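Local structure of iron binding protein FbpA (Mannheimia haemolytica, 1Q35) at residues 1-6 with 29-34; 78-83 with 248-253; 107-112 with 215-220; 119-124 with 219-224; 172-177 with 312-317. The protein binds ferric iron in the periplasm and probably hands it on for uptake into the cell, as a member of the bacterial solute-binding protein 1 family. All coordinates share one frame; numbering follows the deposited sequence.

Contact 1: residues 1-6 with 29-34; sequences ANEVNV and KVNIIF
The side-chain amide of Asn31 reaches across to two acceptors on the neighbouring strand, Glu3 and Asn5. Asn31 ND2 gives one N-H to Asn5 OD1 at 2.9 Å, almost straight (172°) and with the two amide planes nearly coplanar. The other goes to Glu3 OE2 at 3.0 Å and meets the carboxylate from above its plane (63° out of it). Glu3 CG sits between its own N and carbonyl carbon (chi1 66°); from there the extended chain carries OE2 to the amide. The opposite face is apolar: Val4 CG1 lies beside Val30 CG2, Val6 CG2 meets Val30 CG1 at 3.8 Å, and Val6 CG1 meets Ile32 CD1 at 3.9 Å. Between the two rows runs the parallel backbone ladder, in which Val6 N to Asn31 O is the shortest bond at 2.7 Å, and Val4 and Val6 each give N-H and take one back through O. Further out, Asn5 ND2 is held by Pro51 O, which steadies the amide whose OD1 receives Asn31. Phe22 and Leu19 of helix 16-26 cover Val4, Val30 and Ile32. Strand 3-8, helix 16-26 and strand 29-34 thus form a beta-alpha-beta unit at the edge of the parallel part of a periplasmic binding protein sheet.

Contact 2: residues 78-83 with 248-253; sequences KVLEKN and KLIEYL
Two helices of the binding-protein fold, 78-83 and 243-254, pack here side by side in nearly the same direction, their local axes 9.2 Å apart and crossing at 20°. The side chain of Glu251 reaches from helix 243-254 toward Val79, its chain extended beyond CG, and crosses Val79 at about a right angle. Its methylenes take the apolar part: CB meets Val79 CG1 at 3.8 Å, and CG lies against Val79 CB and CG1. The two methyls of Leu80 part: CD2 rests 3.8 Å from Glu251 CA and CD1 3.6 Å from Ile250 CD1. Phe96 of strand 96-108 touches both Leu80 and Ile250. At the tip, Glu251 OE1 is bonded to Ser77 OG and accepts at 2.7 Å from a water that in turn accepts from Lys78 NZ at 2.8 Å. The ammonium itself stays 4.4 Å from Glu251 OE1, too far for a direct ion pair. At the other end Asn83 ND2 is bonded to Ser254 OG. The methylenes of the glutamate therefore pack against Val79 while its carboxylate bonds at the margin, where the serine and the water-relayed lysine would probably stabilise its negative charge.

Contact 3: residues 107-112 with 215-220; sequences TSKDRV and AAIINF
Thr107 and Ile217 form an antiparallel hydrogen-bonded pair, so both polar backbone atoms of Thr107 are met by one residue: its N gives to Ile217 O at 3.0 Å and its O takes from Ile217 N at 2.8 Å. Thr107 O also receives a CA-H contact from Ala216, whose own O is bonded to Tyr200 OH. Two residues on, Lys109 N gives to Ala215 O at 2.9 Å, straight at the hydrogen (173°) but 38° above the carbonyl plane. Ala215 O has a second donor, a water at 2.8 Å that is also bonded to Ser108 OG. That hydroxyl accepts from Arg111 N as well, an ST motif at the end of the strand, and lies over the centre of the Arg111 guanidinium face. Beside the backbone ladder, Asn219 ND2 gives to Thr107 OG1 at 3.0 Å. Thr107 OG1 sits between its own N and carbonyl carbon (chi1 54°), and it is also bonded to Gly113 O. Asn219 ND2 has a further partner in Ile105 O, and Asn219 OD1 accepts from Leu115 N. The Ala216 side chain is about 11 Å from that of Tyr199, an iron-binding residue in a structure of this protein. Buried Thr107 and Asn219 thus have their side-chain polar atoms paired, tying strand 216-219 both to strand 96-108 of the sheet and to the loop that follows it.

Contact 4: residues 119-124 with 219-224; sequences FDYLDL and NFPSGE
The apolar contact is Pro221 over one face of the Tyr121 ring. Pro221 CG stands 3.8 Å from the ring centroid, 23° off the normal, a CH-pi contact displaced toward the hydroxyl-bearing end of the ring, where it lies 3.5 Å from Tyr121 CZ. The hydroxyl is bonded to Arg103 O and His228 N, which hold the ring in place. Also by van der Waals contact, Gly223 CA passes 3.7 Å from Asp120 OD2. These loops lead out of strands 96-108 and 216-219, in the lobe of the binding-protein fold that carries Tyr142, an iron ligand in another structure of this protein, about 10 Å from Tyr121 between side chains. Among direct hydrogen bonds, Ser222 N gives to Phe119 O at 2.9 Å. Asp120 OD1 accepts from Leu122 N, an Asx turn, while Asp120 N gives to Asp123 OD1, and together they brace the start of the 3-10 turn. Through water, Asp120 OD2 accepts at 2.6 Å from a molecule that itself accepts from Glu224 N at 3.0 Å.

Contact 5: residues 172-177 with 312-317; sequences RKPQGG and KFDDFS
Lys173 runs past Phe316 in the opposite direction and ends on the backbone of Asp314. Its CB touches Phe316 CB at 3.5 Å. CG, anti to the backbone N (chi1 -176°), lies 3.5 Å from Asp314 O and also near Phe316 CB, and CD and CE continue past the same carbonyl. The chain bends at its last torsion (chi4 63°), placing NZ 2.6 Å from Asp314 O, above the carbonyl plane; a water accepts from both NZ and Phe316 N. One face of the Phe316 ring lies on the backbone, with Lys173 N over its centre and Arg172 C 3.4 Å from Phe316 CE1. Pro174 CG meets Asp314 OD1 at 3.6 Å and Phe313 CE2 at 4.0 Å. The aspartate carboxylate is itself anchored by Ser137 OG and Gly138 N, and Phe313 packs on helix 141-168. Lys312 closes helix 301-311 in a Schellman motif and starts a type I beta turn to Asp315, so the segment after the last helix lies against the loop between helices 141-168 and 178-187.

Overall arrangement
Contacts 1 and 2 lie on one side of the chain's centre and touch, Leu249 of the second packing on Val4 and Val6 of the first; contacts 3 and 4 lie on the other side and share Asn219 and Phe220. Contacts 1 and 3 are both strand pairs of one branched sheet, parallel in the first and antiparallel in the second, with centres about 41 Å apart. Each of contacts 1 to 4 is partly buried, whereas contact 5 is a surface contact between loops, with Phe313 buried. Backbone bonding dominates 1 and 3, helix packing dominates 2, and few direct bonds join the loops of 4 and 5. Waters link the segments in all but contact 1.

Contact 1: residues 1-6 with 29-34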
# COMPACT_ATOMS: atom_id res chain seq x y z
N ALA A 1 -16.01 7.87 -27.60
CA ALA A 1 -14.67 7.79 -28.23
C ALA A 1 -14.14 6.37 -28.11
O ALA A 1 -14.93 5.41 -28.07
CB ALA A 1 -13.73 8.79 -27.56
N ASN A 2 -12.81 6.22 -28.12
CA ASN A 2 -12.14 4.99 -27.73
C ASN A 2 -11.20 5.31 -26.59
O ASN A 2 -9.98 5.42 -26.78
CB ASN A 2 -11.36 4.38 -28.89
CG ASN A 2 -10.82 2.99 -28.58
OD1 ASN A 2 -9.91 2.51 -29.25
ND2 ASN A 2 -11.38 2.34 -27.57
N GLU A 3 -11.77 5.46 -25.40
CA GLU A 3 -11.04 5.95 -24.25
C GLU A 3 -11.48 5.27 -22.96
O GLU A 3 -12.47 4.53 -22.92
CB GLU A 3 -11.23 7.46 -24.13
CG GLU A 3 -12.66 7.88 -23.83
CD GLU A 3 -12.92 9.37 -23.97
OE1 GLU A 3 -14.10 9.76 -23.89
OE2 GLU A 3 -11.96 10.15 -24.15
N VAL A 4 -10.72 5.54 -21.91
CA VAL A 4 -11.04 5.08 -20.56
C VAL A 4 -10.58 6.15 -19.58
O VAL A 4 -9.49 6.72 -19.72
CB VAL A 4 -10.40 3.70 -20.27
CG1 VAL A 4 -8.87 3.76 -20.29
CG2 VAL A 4 -10.89 3.15 -18.93
N ASN A 5 -11.43 6.46 -18.61
CA ASN A 5 -11.19 7.54 -17.67
C ASN A 5 -10.71 6.99 -16.33
O ASN A 5 -11.47 6.37 -15.60
CB ASN A 5 -12.47 8.36 -17.46
CG ASN A 5 -13.01 8.94 -18.75
OD1 ASN A 5 -12.25 9.31 -19.64
ND2 ASN A 5 -14.33 9.01 -18.86
N VAL A 6 -9.44 7.23 -16.03
CA VAL A 6 -8.77 6.65 -14.87
C VAL A 6 -8.59 7.72 -13.79
O VAL A 6 -8.16 8.83 -14.09
CB VAL A 6 -7.40 6.09 -15.27
CG1 VAL A 6 -6.66 5.52 -14.07
CG2 VAL A 6 -7.56 5.03 -16.36
N LYS A 29 -7.19 5.08 -25.58
CA LYS A 29 -6.67 6.30 -24.96
C LYS A 29 -6.99 6.32 -23.47
O LYS A 29 -8.13 6.10 -23.08
CB LYS A 29 -7.28 7.53 -25.64
CG LYS A 29 -7.05 8.87 -24.93
CD LYS A 29 -5.60 9.31 -25.00
CE LYS A 29 -5.44 10.72 -24.44
NZ LYS A 29 -4.04 11.21 -24.58
N VAL A 30 -5.99 6.61 -22.65
CA VAL A 30 -6.17 6.76 -21.21
C VAL A 30 -6.23 8.24 -20.87
O VAL A 30 -5.29 8.98 -21.16
CB VAL A 30 -5.02 6.10 -20.41
CG1 VAL A 30 -5.11 6.45 -18.92
CG2 VAL A 30 -5.03 4.60 -20.61
N ASN A 31 -7.33 8.66 -20.28
CA ASN A 31 -7.43 9.96 -19.63
C ASN A 31 -7.22 9.73 -18.15
O ASN A 31 -7.90 8.91 -17.56
CB ASN A 31 -8.80 10.59 -19.87
CG ASN A 31 -9.18 10.64 -21.33
OD1 ASN A 31 -8.40 11.11 -22.16
ND2 ASN A 31 -10.37 10.16 -21.65
N ILE A 32 -6.28 10.44 -17.55
CA ILE A 32 -5.94 10.20 -16.16
C ILE A 32 -5.98 11.47 -15.32
O ILE A 32 -5.49 12.52 -15.74
CB ILE A 32 -4.57 9.47 -16.04
CG1 ILE A 32 -4.31 9.07 -14.58
CG2 ILE A 32 -3.44 10.33 -16.59
CD1 ILE A 32 -3.52 7.80 -14.43
N ILE A 33 -6.60 11.35 -14.15
CA ILE A 33 -6.62 12.38 -13.13
C ILE A 33 -6.07 11.74 -11.87
O ILE A 33 -6.34 10.57 -11.59
CB ILE A 33 -8.06 12.89 -12.91
CG1 ILE A 33 -8.51 13.73 -14.11
CG2 ILE A 33 -8.16 13.72 -11.63
CD1 ILE A 33 -10.01 13.90 -14.23
N PHE A 34 -5.28 12.49 -11.12
CA PHE A 34 -4.70 11.98 -9.90
C PHE A 34 -5.55 12.44 -8.72
O PHE A 34 -5.85 13.63 -8.58
CB PHE A 34 -3.23 12.38 -9.83
CG PHE A 34 -2.42 11.76 -10.92
CD1 PHE A 34 -1.96 10.45 -10.80
CD2 PHE A 34 -2.18 12.44 -12.11
CE1 PHE A 34 -1.25 9.85 -11.82
CE2 PHE A 34 -1.47 11.84 -13.14
CZ PHE A 34 -1.00 10.55 -13.00

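Contact 2: residues 78-83 with 248-253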
# COMPACT_ATOMS: atom_id res chain seq x y z
N LYS A 78 -13.20 -13.93 -17.30
CA LYS A 78 -12.40 -15.16 -17.29
C LYS A 78 -10.91 -14.84 -17.20
O LYS A 78 -10.14 -15.62 -16.65
CB LYS A 78 -12.64 -16.02 -18.54
CG LYS A 78 -14.00 -15.88 -19.25
CD LYS A 78 -13.87 -15.22 -20.63
CE LYS A 78 -13.40 -13.77 -20.57
NZ LYS A 78 -14.39 -12.87 -19.92
N VAL A 79 -10.51 -13.70 -17.76
CA VAL A 79 -9.12 -13.26 -17.73
C VAL A 79 -8.69 -12.91 -16.30
O VAL A 79 -7.64 -13.35 -15.84
CB VAL A 79 -8.89 -12.06 -18.67
CG1 VAL A 79 -7.47 -11.49 -18.51
CG2 VAL A 79 -9.14 -12.46 -20.12
N LEU A 80 -9.52 -12.15 -15.59
CA LEU A 80 -9.23 -11.80 -14.19
C LEU A 80 -9.25 -13.04 -13.30
O LEU A 80 -8.45 -13.15 -12.37
CB LEU A 80 -10.24 -10.76 -13.67
CG LEU A 80 -10.28 -9.40 -14.37
CD1 LEU A 80 -11.35 -8.52 -13.76
CD2 LEU A 80 -8.92 -8.72 -14.32
N GLU A 81 -10.14 -13.97 -13.60
CA GLU A 81 -10.23 -15.22 -12.85
C GLU A 81 -8.95 -16.03 -12.95
O GLU A 81 -8.47 -16.59 -11.96
CB GLU A 81 -11.42 -16.05 -13.35
CG GLU A 81 -11.64 -17.34 -12.59
CD GLU A 81 -12.87 -18.08 -13.06
OE1 GLU A 81 -13.82 -18.22 -12.27
OE2 GLU A 81 -12.88 -18.52 -14.23
N LYS A 82 -8.39 -16.10 -14.16
CA LYS A 82 -7.19 -16.87 -14.44
C LYS A 82 -5.94 -16.20 -13.87
O LYS A 82 -5.06 -16.88 -13.33
CB LYS A 82 -7.02 -17.03 -15.96
CG LYS A 82 -5.87 -17.94 -16.38
CD LYS A 82 -5.71 -17.97 -17.89
CE LYS A 82 -4.40 -18.64 -18.31
NZ LYS A 82 -3.34 -17.65 -18.63
N ASN A 83 -5.89 -14.88 -13.97
CA ASN A 83 -4.67 -14.13 -13.65
C ASN A 83 -4.52 -13.79 -12.17
O ASN A 83 -3.41 -13.80 -11.65
CB ASN A 83 -4.62 -12.84 -14.47
CG ASN A 83 -4.29 -13.09 -15.93
OD1 ASN A 83 -3.80 -14.16 -16.30
ND2 ASN A 83 -4.55 -12.09 -16.77
N LYS A 248 -11.08 -4.00 -20.26
CA LYS A 248 -9.84 -4.29 -20.97
C LYS A 248 -8.61 -3.75 -20.23
O LYS A 248 -7.56 -4.40 -20.23
CB LYS A 248 -9.90 -3.76 -22.41
CG LYS A 248 -10.79 -4.61 -23.31
CD LYS A 248 -10.93 -4.02 -24.71
CE LYS A 248 -11.76 -4.94 -25.60
NZ LYS A 248 -12.39 -4.22 -26.75
N LEU A 249 -8.73 -2.59 -19.61
CA LEU A 249 -7.63 -2.03 -18.82
C LEU A 249 -7.30 -2.90 -17.61
O LEU A 249 -6.12 -3.21 -17.39
CB LEU A 249 -7.94 -0.60 -18.38
CG LEU A 249 -6.89 0.04 -17.45
CD1 LEU A 249 -5.50 0.01 -18.06
CD2 LEU A 249 -7.28 1.45 -17.10
N ILE A 250 -8.29 -3.31 -16.83
CA ILE A 250 -7.98 -4.07 -15.63
C ILE A 250 -7.52 -5.49 -15.99
O ILE A 250 -6.65 -6.04 -15.33
CB ILE A 250 -9.12 -4.02 -14.57
CG1 ILE A 250 -10.37 -4.79 -14.99
CG2 ILE A 250 -9.48 -2.58 -14.26
CD1 ILE A 250 -11.35 -4.93 -13.85
N GLU A 251 -8.05 -6.05 -17.07
CA GLU A 251 -7.55 -7.32 -17.60
C GLU A 251 -6.09 -7.18 -18.03
O GLU A 251 -5.28 -8.06 -17.75
CB GLU A 251 -8.42 -7.79 -18.78
CG GLU A 251 -9.78 -8.31 -18.34
CD GLU A 251 -10.71 -8.68 -19.49
OE1 GLU A 251 -11.64 -9.47 -19.25
OE2 GLU A 251 -10.52 -8.18 -20.62
N TYR A 252 -5.76 -6.08 -18.68
CA TYR A 252 -4.38 -5.81 -19.10
C TYR A 252 -3.45 -5.71 -17.89
O TYR A 252 -2.36 -6.29 -17.89
CB TYR A 252 -4.29 -4.51 -19.90
CG TYR A 252 -2.91 -4.24 -20.47
CD1 TYR A 252 -1.96 -3.53 -19.73
CD2 TYR A 252 -2.55 -4.70 -21.73
CE1 TYR A 252 -0.69 -3.29 -20.23
CE2 TYR A 252 -1.29 -4.46 -22.25
CZ TYR A 252 -0.36 -3.75 -21.49
OH TYR A 252 0.89 -3.52 -22.00
N LEU A 253 -3.87 -4.98 -16.86
CA LEU A 253 -3.04 -4.79 -15.67
C LEU A 253 -2.82 -6.10 -14.92
O LEU A 253 -1.82 -6.23 -14.20
CB LEU A 253 -3.64 -3.71 -14.76
CG LEU A 253 -3.62 -2.29 -15.34
CD1 LEU A 253 -4.39 -1.33 -14.44
CD2 LEU A 253 -2.20 -1.79 -15.58
O HOH W 1 -14.17 -10.04 -20.11

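Contact 3: residues 107-112 with 215-220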
# COMPACT_ATOMS: atom_id res chain seq x y z
N THR A 107 15.82 -0.31 9.21
CA THR A 107 16.73 0.00 10.31
C THR A 107 18.03 0.59 9.80
O THR A 107 18.43 0.36 8.66
CB THR A 107 17.05 -1.24 11.15
OG1 THR A 107 17.53 -2.29 10.29
CG2 THR A 107 15.81 -1.79 11.85
N SER A 108 18.69 1.35 10.66
CA SER A 108 20.00 1.89 10.34
C SER A 108 20.98 0.74 10.18
O SER A 108 21.12 -0.09 11.07
CB SER A 108 20.48 2.80 11.47
OG SER A 108 21.84 3.14 11.31
N LYS A 109 21.67 0.69 9.04
CA LYS A 109 22.72 -0.30 8.83
C LYS A 109 23.78 -0.22 9.93
O LYS A 109 24.14 -1.24 10.51
CB LYS A 109 23.37 -0.08 7.46
CG LYS A 109 24.45 -1.08 7.09
CD LYS A 109 25.13 -0.73 5.77
CE LYS A 109 26.26 -1.70 5.46
NZ LYS A 109 27.14 -1.21 4.36
N ASP A 110 24.24 0.99 10.23
CA ASP A 110 25.34 1.22 11.16
C ASP A 110 24.93 1.14 12.63
O ASP A 110 25.68 0.64 13.46
CB ASP A 110 26.00 2.59 10.90
CG ASP A 110 26.72 2.66 9.57
OD1 ASP A 110 26.86 3.77 9.03
OD2 ASP A 110 27.19 1.65 9.00
N ARG A 111 23.74 1.64 12.94
CA ARG A 111 23.36 1.87 14.33
C ARG A 111 22.38 0.83 14.91
O ARG A 111 22.10 0.84 16.10
CB ARG A 111 22.79 3.28 14.50
CG ARG A 111 23.77 4.38 14.10
CD ARG A 111 23.24 5.79 14.31
NE ARG A 111 21.98 5.98 13.58
CZ ARG A 111 21.88 6.23 12.28
NH1 ARG A 111 22.96 6.41 11.52
NH2 ARG A 111 20.67 6.35 11.74
N VAL A 112 21.89 -0.07 14.06
CA VAL A 112 21.01 -1.16 14.48
C VAL A 112 21.42 -2.50 13.89
O VAL A 112 21.53 -3.50 14.61
CB VAL A 112 19.52 -0.88 14.09
CG1 VAL A 112 18.61 -2.05 14.50
CG2 VAL A 112 19.04 0.41 14.70
N ALA A 215 22.03 3.11 3.38
CA ALA A 215 22.21 3.34 4.81
C ALA A 215 21.23 2.56 5.69
O ALA A 215 21.29 2.66 6.90
CB ALA A 215 22.09 4.82 5.11
N ALA A 216 20.32 1.80 5.07
CA ALA A 216 19.26 1.12 5.79
C ALA A 216 19.18 -0.35 5.42
O ALA A 216 19.68 -0.77 4.37
CB ALA A 216 17.92 1.81 5.53
N ILE A 217 18.54 -1.12 6.29
CA ILE A 217 18.28 -2.53 6.07
C ILE A 217 16.76 -2.72 6.06
O ILE A 217 16.06 -2.18 6.91
CB ILE A 217 18.92 -3.37 7.19
CG1 ILE A 217 20.46 -3.30 7.08
CG2 ILE A 217 18.44 -4.83 7.13
CD1 ILE A 217 21.17 -3.75 8.32
N ILE A 218 16.27 -3.48 5.09
CA ILE A 218 14.86 -3.86 5.05
C ILE A 218 14.63 -5.08 5.95
O ILE A 218 15.36 -6.07 5.87
CB ILE A 218 14.38 -4.10 3.58
CG1 ILE A 218 12.87 -4.37 3.55
CG2 ILE A 218 15.13 -5.24 2.89
CD1 ILE A 218 12.24 -4.17 2.19
N ASN A 219 13.62 -5.00 6.81
CA ASN A 219 13.29 -6.09 7.73
C ASN A 219 11.82 -6.42 7.64
O ASN A 219 10.98 -5.53 7.70
CB ASN A 219 13.60 -5.73 9.18
CG ASN A 219 15.03 -5.28 9.40
OD1 ASN A 219 15.91 -6.09 9.69
ND2 ASN A 219 15.26 -3.97 9.29
N PHE A 220 11.51 -7.71 7.54
CA PHE A 220 10.14 -8.21 7.51
C PHE A 220 9.79 -8.72 8.91
O PHE A 220 10.33 -9.74 9.34
CB PHE A 220 10.01 -9.34 6.49
CG PHE A 220 10.39 -8.94 5.11
CD1 PHE A 220 11.56 -9.41 4.53
CD2 PHE A 220 9.58 -8.08 4.37
CE1 PHE A 220 11.92 -9.04 3.25
CE2 PHE A 220 9.94 -7.71 3.08
CZ PHE A 220 11.11 -8.18 2.52
O HOH W 2 22.64 3.97 8.95

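Contact 4: residues 119-124 with 219-224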
# COMPACT_ATOMS: atom_id res chain seq x y z
N PHE A 119 11.10 -10.37 15.82
CA PHE A 119 10.84 -8.94 15.99
C PHE A 119 9.49 -8.55 15.40
O PHE A 119 9.15 -8.94 14.29
CB PHE A 119 11.96 -8.11 15.36
CG PHE A 119 12.03 -6.69 15.87
CD1 PHE A 119 12.93 -6.35 16.87
CD2 PHE A 119 11.19 -5.70 15.37
CE1 PHE A 119 13.00 -5.05 17.35
CE2 PHE A 119 11.27 -4.40 15.85
CZ PHE A 119 12.17 -4.08 16.83
N ASP A 120 8.74 -7.75 16.14
CA ASP A 120 7.35 -7.42 15.83
C ASP A 120 7.22 -5.90 15.75
O ASP A 120 7.98 -5.17 16.39
CB ASP A 120 6.48 -7.96 16.98
CG ASP A 120 5.01 -8.04 16.64
OD1 ASP A 120 4.39 -7.01 16.29
OD2 ASP A 120 4.39 -9.12 16.77
N TYR A 121 6.26 -5.42 14.97
CA TYR A 121 5.84 -4.01 15.06
C TYR A 121 5.72 -3.56 16.52
O TYR A 121 6.14 -2.46 16.87
CB TYR A 121 4.48 -3.79 14.37
CG TYR A 121 4.48 -4.22 12.93
CD1 TYR A 121 4.97 -3.40 11.93
CD2 TYR A 121 4.03 -5.49 12.57
CE1 TYR A 121 4.99 -3.81 10.60
CE2 TYR A 121 4.06 -5.91 11.25
CZ TYR A 121 4.53 -5.07 10.28
OH TYR A 121 4.57 -5.50 8.97
N LEU A 122 5.14 -4.41 17.36
CA LEU A 122 4.91 -4.10 18.77
C LEU A 122 6.17 -3.71 19.51
O LEU A 122 6.11 -2.93 20.47
CB LEU A 122 4.28 -5.30 19.48
CG LEU A 122 2.85 -5.64 19.11
CD1 LEU A 122 2.49 -7.01 19.64
CD2 LEU A 122 1.88 -4.58 19.64
N ASP A 123 7.31 -4.25 19.11
CA ASP A 123 8.57 -3.94 19.79
C ASP A 123 8.94 -2.46 19.67
O ASP A 123 9.58 -1.92 20.57
CB ASP A 123 9.67 -4.87 19.30
CG ASP A 123 9.42 -6.29 19.73
OD1 ASP A 123 9.37 -7.18 18.88
OD2 ASP A 123 9.17 -6.61 20.90
N LEU A 124 8.50 -1.80 18.60
CA LEU A 124 8.79 -0.38 18.40
C LEU A 124 8.15 0.54 19.45
O LEU A 124 8.54 1.71 19.54
CB LEU A 124 8.36 0.07 17.00
CG LEU A 124 9.07 -0.61 15.82
CD1 LEU A 124 8.47 -0.10 14.52
CD2 LEU A 124 10.56 -0.37 15.86
N ASN A 219 13.62 -5.00 6.81
CA ASN A 219 13.29 -6.09 7.73
C ASN A 219 11.82 -6.42 7.64
O ASN A 219 10.98 -5.53 7.70
CB ASN A 219 13.60 -5.73 9.18
CG ASN A 219 15.03 -5.28 9.40
OD1 ASN A 219 15.91 -6.09 9.69
ND2 ASN A 219 15.26 -3.97 9.29
N PHE A 220 11.51 -7.71 7.54
CA PHE A 220 10.14 -8.21 7.51
C PHE A 220 9.79 -8.72 8.91
O PHE A 220 10.33 -9.74 9.34
CB PHE A 220 10.01 -9.34 6.49
CG PHE A 220 10.39 -8.94 5.11
CD1 PHE A 220 11.56 -9.41 4.53
CD2 PHE A 220 9.58 -8.08 4.37
CE1 PHE A 220 11.92 -9.04 3.25
CE2 PHE A 220 9.94 -7.71 3.08
CZ PHE A 220 11.11 -8.18 2.52
N PRO A 221 8.93 -8.01 9.63
CA PRO A 221 8.56 -8.45 10.98
C PRO A 221 8.10 -9.91 11.02
O PRO A 221 7.41 -10.38 10.12
CB PRO A 221 7.44 -7.48 11.36
CG PRO A 221 7.81 -6.25 10.62
CD PRO A 221 8.27 -6.74 9.28
N SER A 222 8.51 -10.61 12.07
CA SER A 222 8.32 -12.06 12.17
C SER A 222 7.82 -12.46 13.56
O SER A 222 8.15 -13.54 14.06
CB SER A 222 9.61 -12.78 11.81
OG SER A 222 10.69 -12.33 12.61
N GLY A 223 7.02 -11.59 14.17
CA GLY A 223 6.28 -11.95 15.36
C GLY A 223 5.10 -12.85 15.04
O GLY A 223 5.00 -13.41 13.95
N GLU A 224 4.18 -12.95 15.99
CA GLU A 224 3.07 -13.89 15.93
C GLU A 224 2.30 -13.83 14.61
O GLU A 224 1.93 -14.87 14.04
CB GLU A 224 2.12 -13.58 17.09
CG GLU A 224 0.91 -14.50 17.18
CD GLU A 224 0.00 -14.20 18.36
OE1 GLU A 224 -1.00 -14.93 18.53
OE2 GLU A 224 0.28 -13.25 19.12
O HOH W 3 4.38 -11.17 18.35

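Contact 5: residues 172-177 with 312-317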
# COMPACT_ATOMS: atom_id res chain seq x y z
N ARG A 172 11.09 12.57 15.78
CA ARG A 172 10.63 13.84 15.25
C ARG A 172 9.13 13.77 14.98
O ARG A 172 8.55 12.68 14.90
CB ARG A 172 11.37 14.17 13.95
CG ARG A 172 11.02 13.26 12.78
CD ARG A 172 11.81 13.55 11.52
NE ARG A 172 11.37 12.73 10.41
CZ ARG A 172 11.81 12.85 9.16
NH1 ARG A 172 12.73 13.74 8.86
NH2 ARG A 172 11.33 12.05 8.22
N LYS A 173 8.52 14.93 14.82
CA LYS A 173 7.12 15.02 14.44
C LYS A 173 6.89 14.26 13.13
O LYS A 173 7.66 14.43 12.18
CB LYS A 173 6.74 16.50 14.26
CG LYS A 173 5.29 16.74 13.95
CD LYS A 173 4.96 18.23 13.99
CE LYS A 173 3.62 18.52 13.35
NZ LYS A 173 2.49 17.88 14.08
N PRO A 174 5.85 13.42 13.05
CA PRO A 174 5.54 12.75 11.79
C PRO A 174 5.46 13.73 10.62
O PRO A 174 4.78 14.75 10.69
CB PRO A 174 4.19 12.09 12.08
CG PRO A 174 4.25 11.79 13.51
CD PRO A 174 4.94 12.99 14.13
N GLN A 175 6.17 13.40 9.55
CA GLN A 175 6.30 14.27 8.39
C GLN A 175 6.77 13.46 7.18
O GLN A 175 7.38 12.40 7.33
CB GLN A 175 7.31 15.38 8.67
CG GLN A 175 8.71 14.86 8.96
CD GLN A 175 9.62 15.92 9.51
OE1 GLN A 175 10.38 16.53 8.76
NE2 GLN A 175 9.56 16.14 10.82
N GLY A 176 6.49 13.97 5.99
CA GLY A 176 6.96 13.34 4.77
C GLY A 176 6.27 12.02 4.48
O GLY A 176 5.27 11.68 5.12
N GLY A 177 6.80 11.29 3.51
CA GLY A 177 6.31 9.98 3.15
C GLY A 177 7.24 8.88 3.61
O GLY A 177 8.11 9.09 4.47
N LYS A 312 -3.57 11.46 19.60
CA LYS A 312 -3.02 12.66 18.96
C LYS A 312 -1.62 12.34 18.45
O LYS A 312 -0.63 13.00 18.79
CB LYS A 312 -3.04 13.87 19.91
CG LYS A 312 -4.46 14.31 20.30
CD LYS A 312 -5.23 14.89 19.12
CE LYS A 312 -6.59 15.45 19.53
NZ LYS A 312 -7.65 14.40 19.53
N PHE A 313 -1.56 11.31 17.61
CA PHE A 313 -0.31 10.70 17.19
C PHE A 313 0.67 11.69 16.57
O PHE A 313 1.88 11.56 16.78
CB PHE A 313 -0.58 9.56 16.20
CG PHE A 313 0.63 8.72 15.92
CD1 PHE A 313 0.95 7.64 16.73
CD2 PHE A 313 1.47 9.03 14.86
CE1 PHE A 313 2.06 6.88 16.47
CE2 PHE A 313 2.59 8.27 14.61
CZ PHE A 313 2.88 7.20 15.41
N ASP A 314 0.16 12.63 15.79
CA ASP A 314 1.01 13.55 15.04
C ASP A 314 1.45 14.78 15.82
O ASP A 314 2.26 15.56 15.33
CB ASP A 314 0.30 13.99 13.77
CG ASP A 314 0.13 12.88 12.76
OD1 ASP A 314 0.71 11.78 12.92
OD2 ASP A 314 -0.58 13.04 11.74
N ASP A 315 0.90 14.98 17.02
CA ASP A 315 1.27 16.13 17.84
C ASP A 315 2.60 15.86 18.55
O ASP A 315 2.73 14.89 19.29
CB ASP A 315 0.17 16.40 18.86
CG ASP A 315 0.43 17.65 19.67
OD1 ASP A 315 -0.09 18.72 19.30
OD2 ASP A 315 1.14 17.64 20.69
N PHE A 316 3.57 16.76 18.34
CA PHE A 316 4.92 16.60 18.87
C PHE A 316 5.24 17.69 19.91
O PHE A 316 6.41 17.95 20.20
CB PHE A 316 5.92 16.65 17.71
CG PHE A 316 7.24 15.98 18.00
CD1 PHE A 316 7.34 14.60 18.08
CD2 PHE A 316 8.40 16.74 18.17
CE1 PHE A 316 8.55 13.99 18.34
CE2 PHE A 316 9.62 16.13 18.43
CZ PHE A 316 9.69 14.75 18.51
N SER A 317 4.20 18.29 20.48
CA SER A 317 4.35 19.43 21.38
C SER A 317 4.82 19.07 22.80
O SER A 317 5.27 19.94 23.54
CB SER A 317 3.03 20.21 21.46
OG SER A 317 2.09 19.54 22.27
O HOH W 4 2.77 19.29 16.45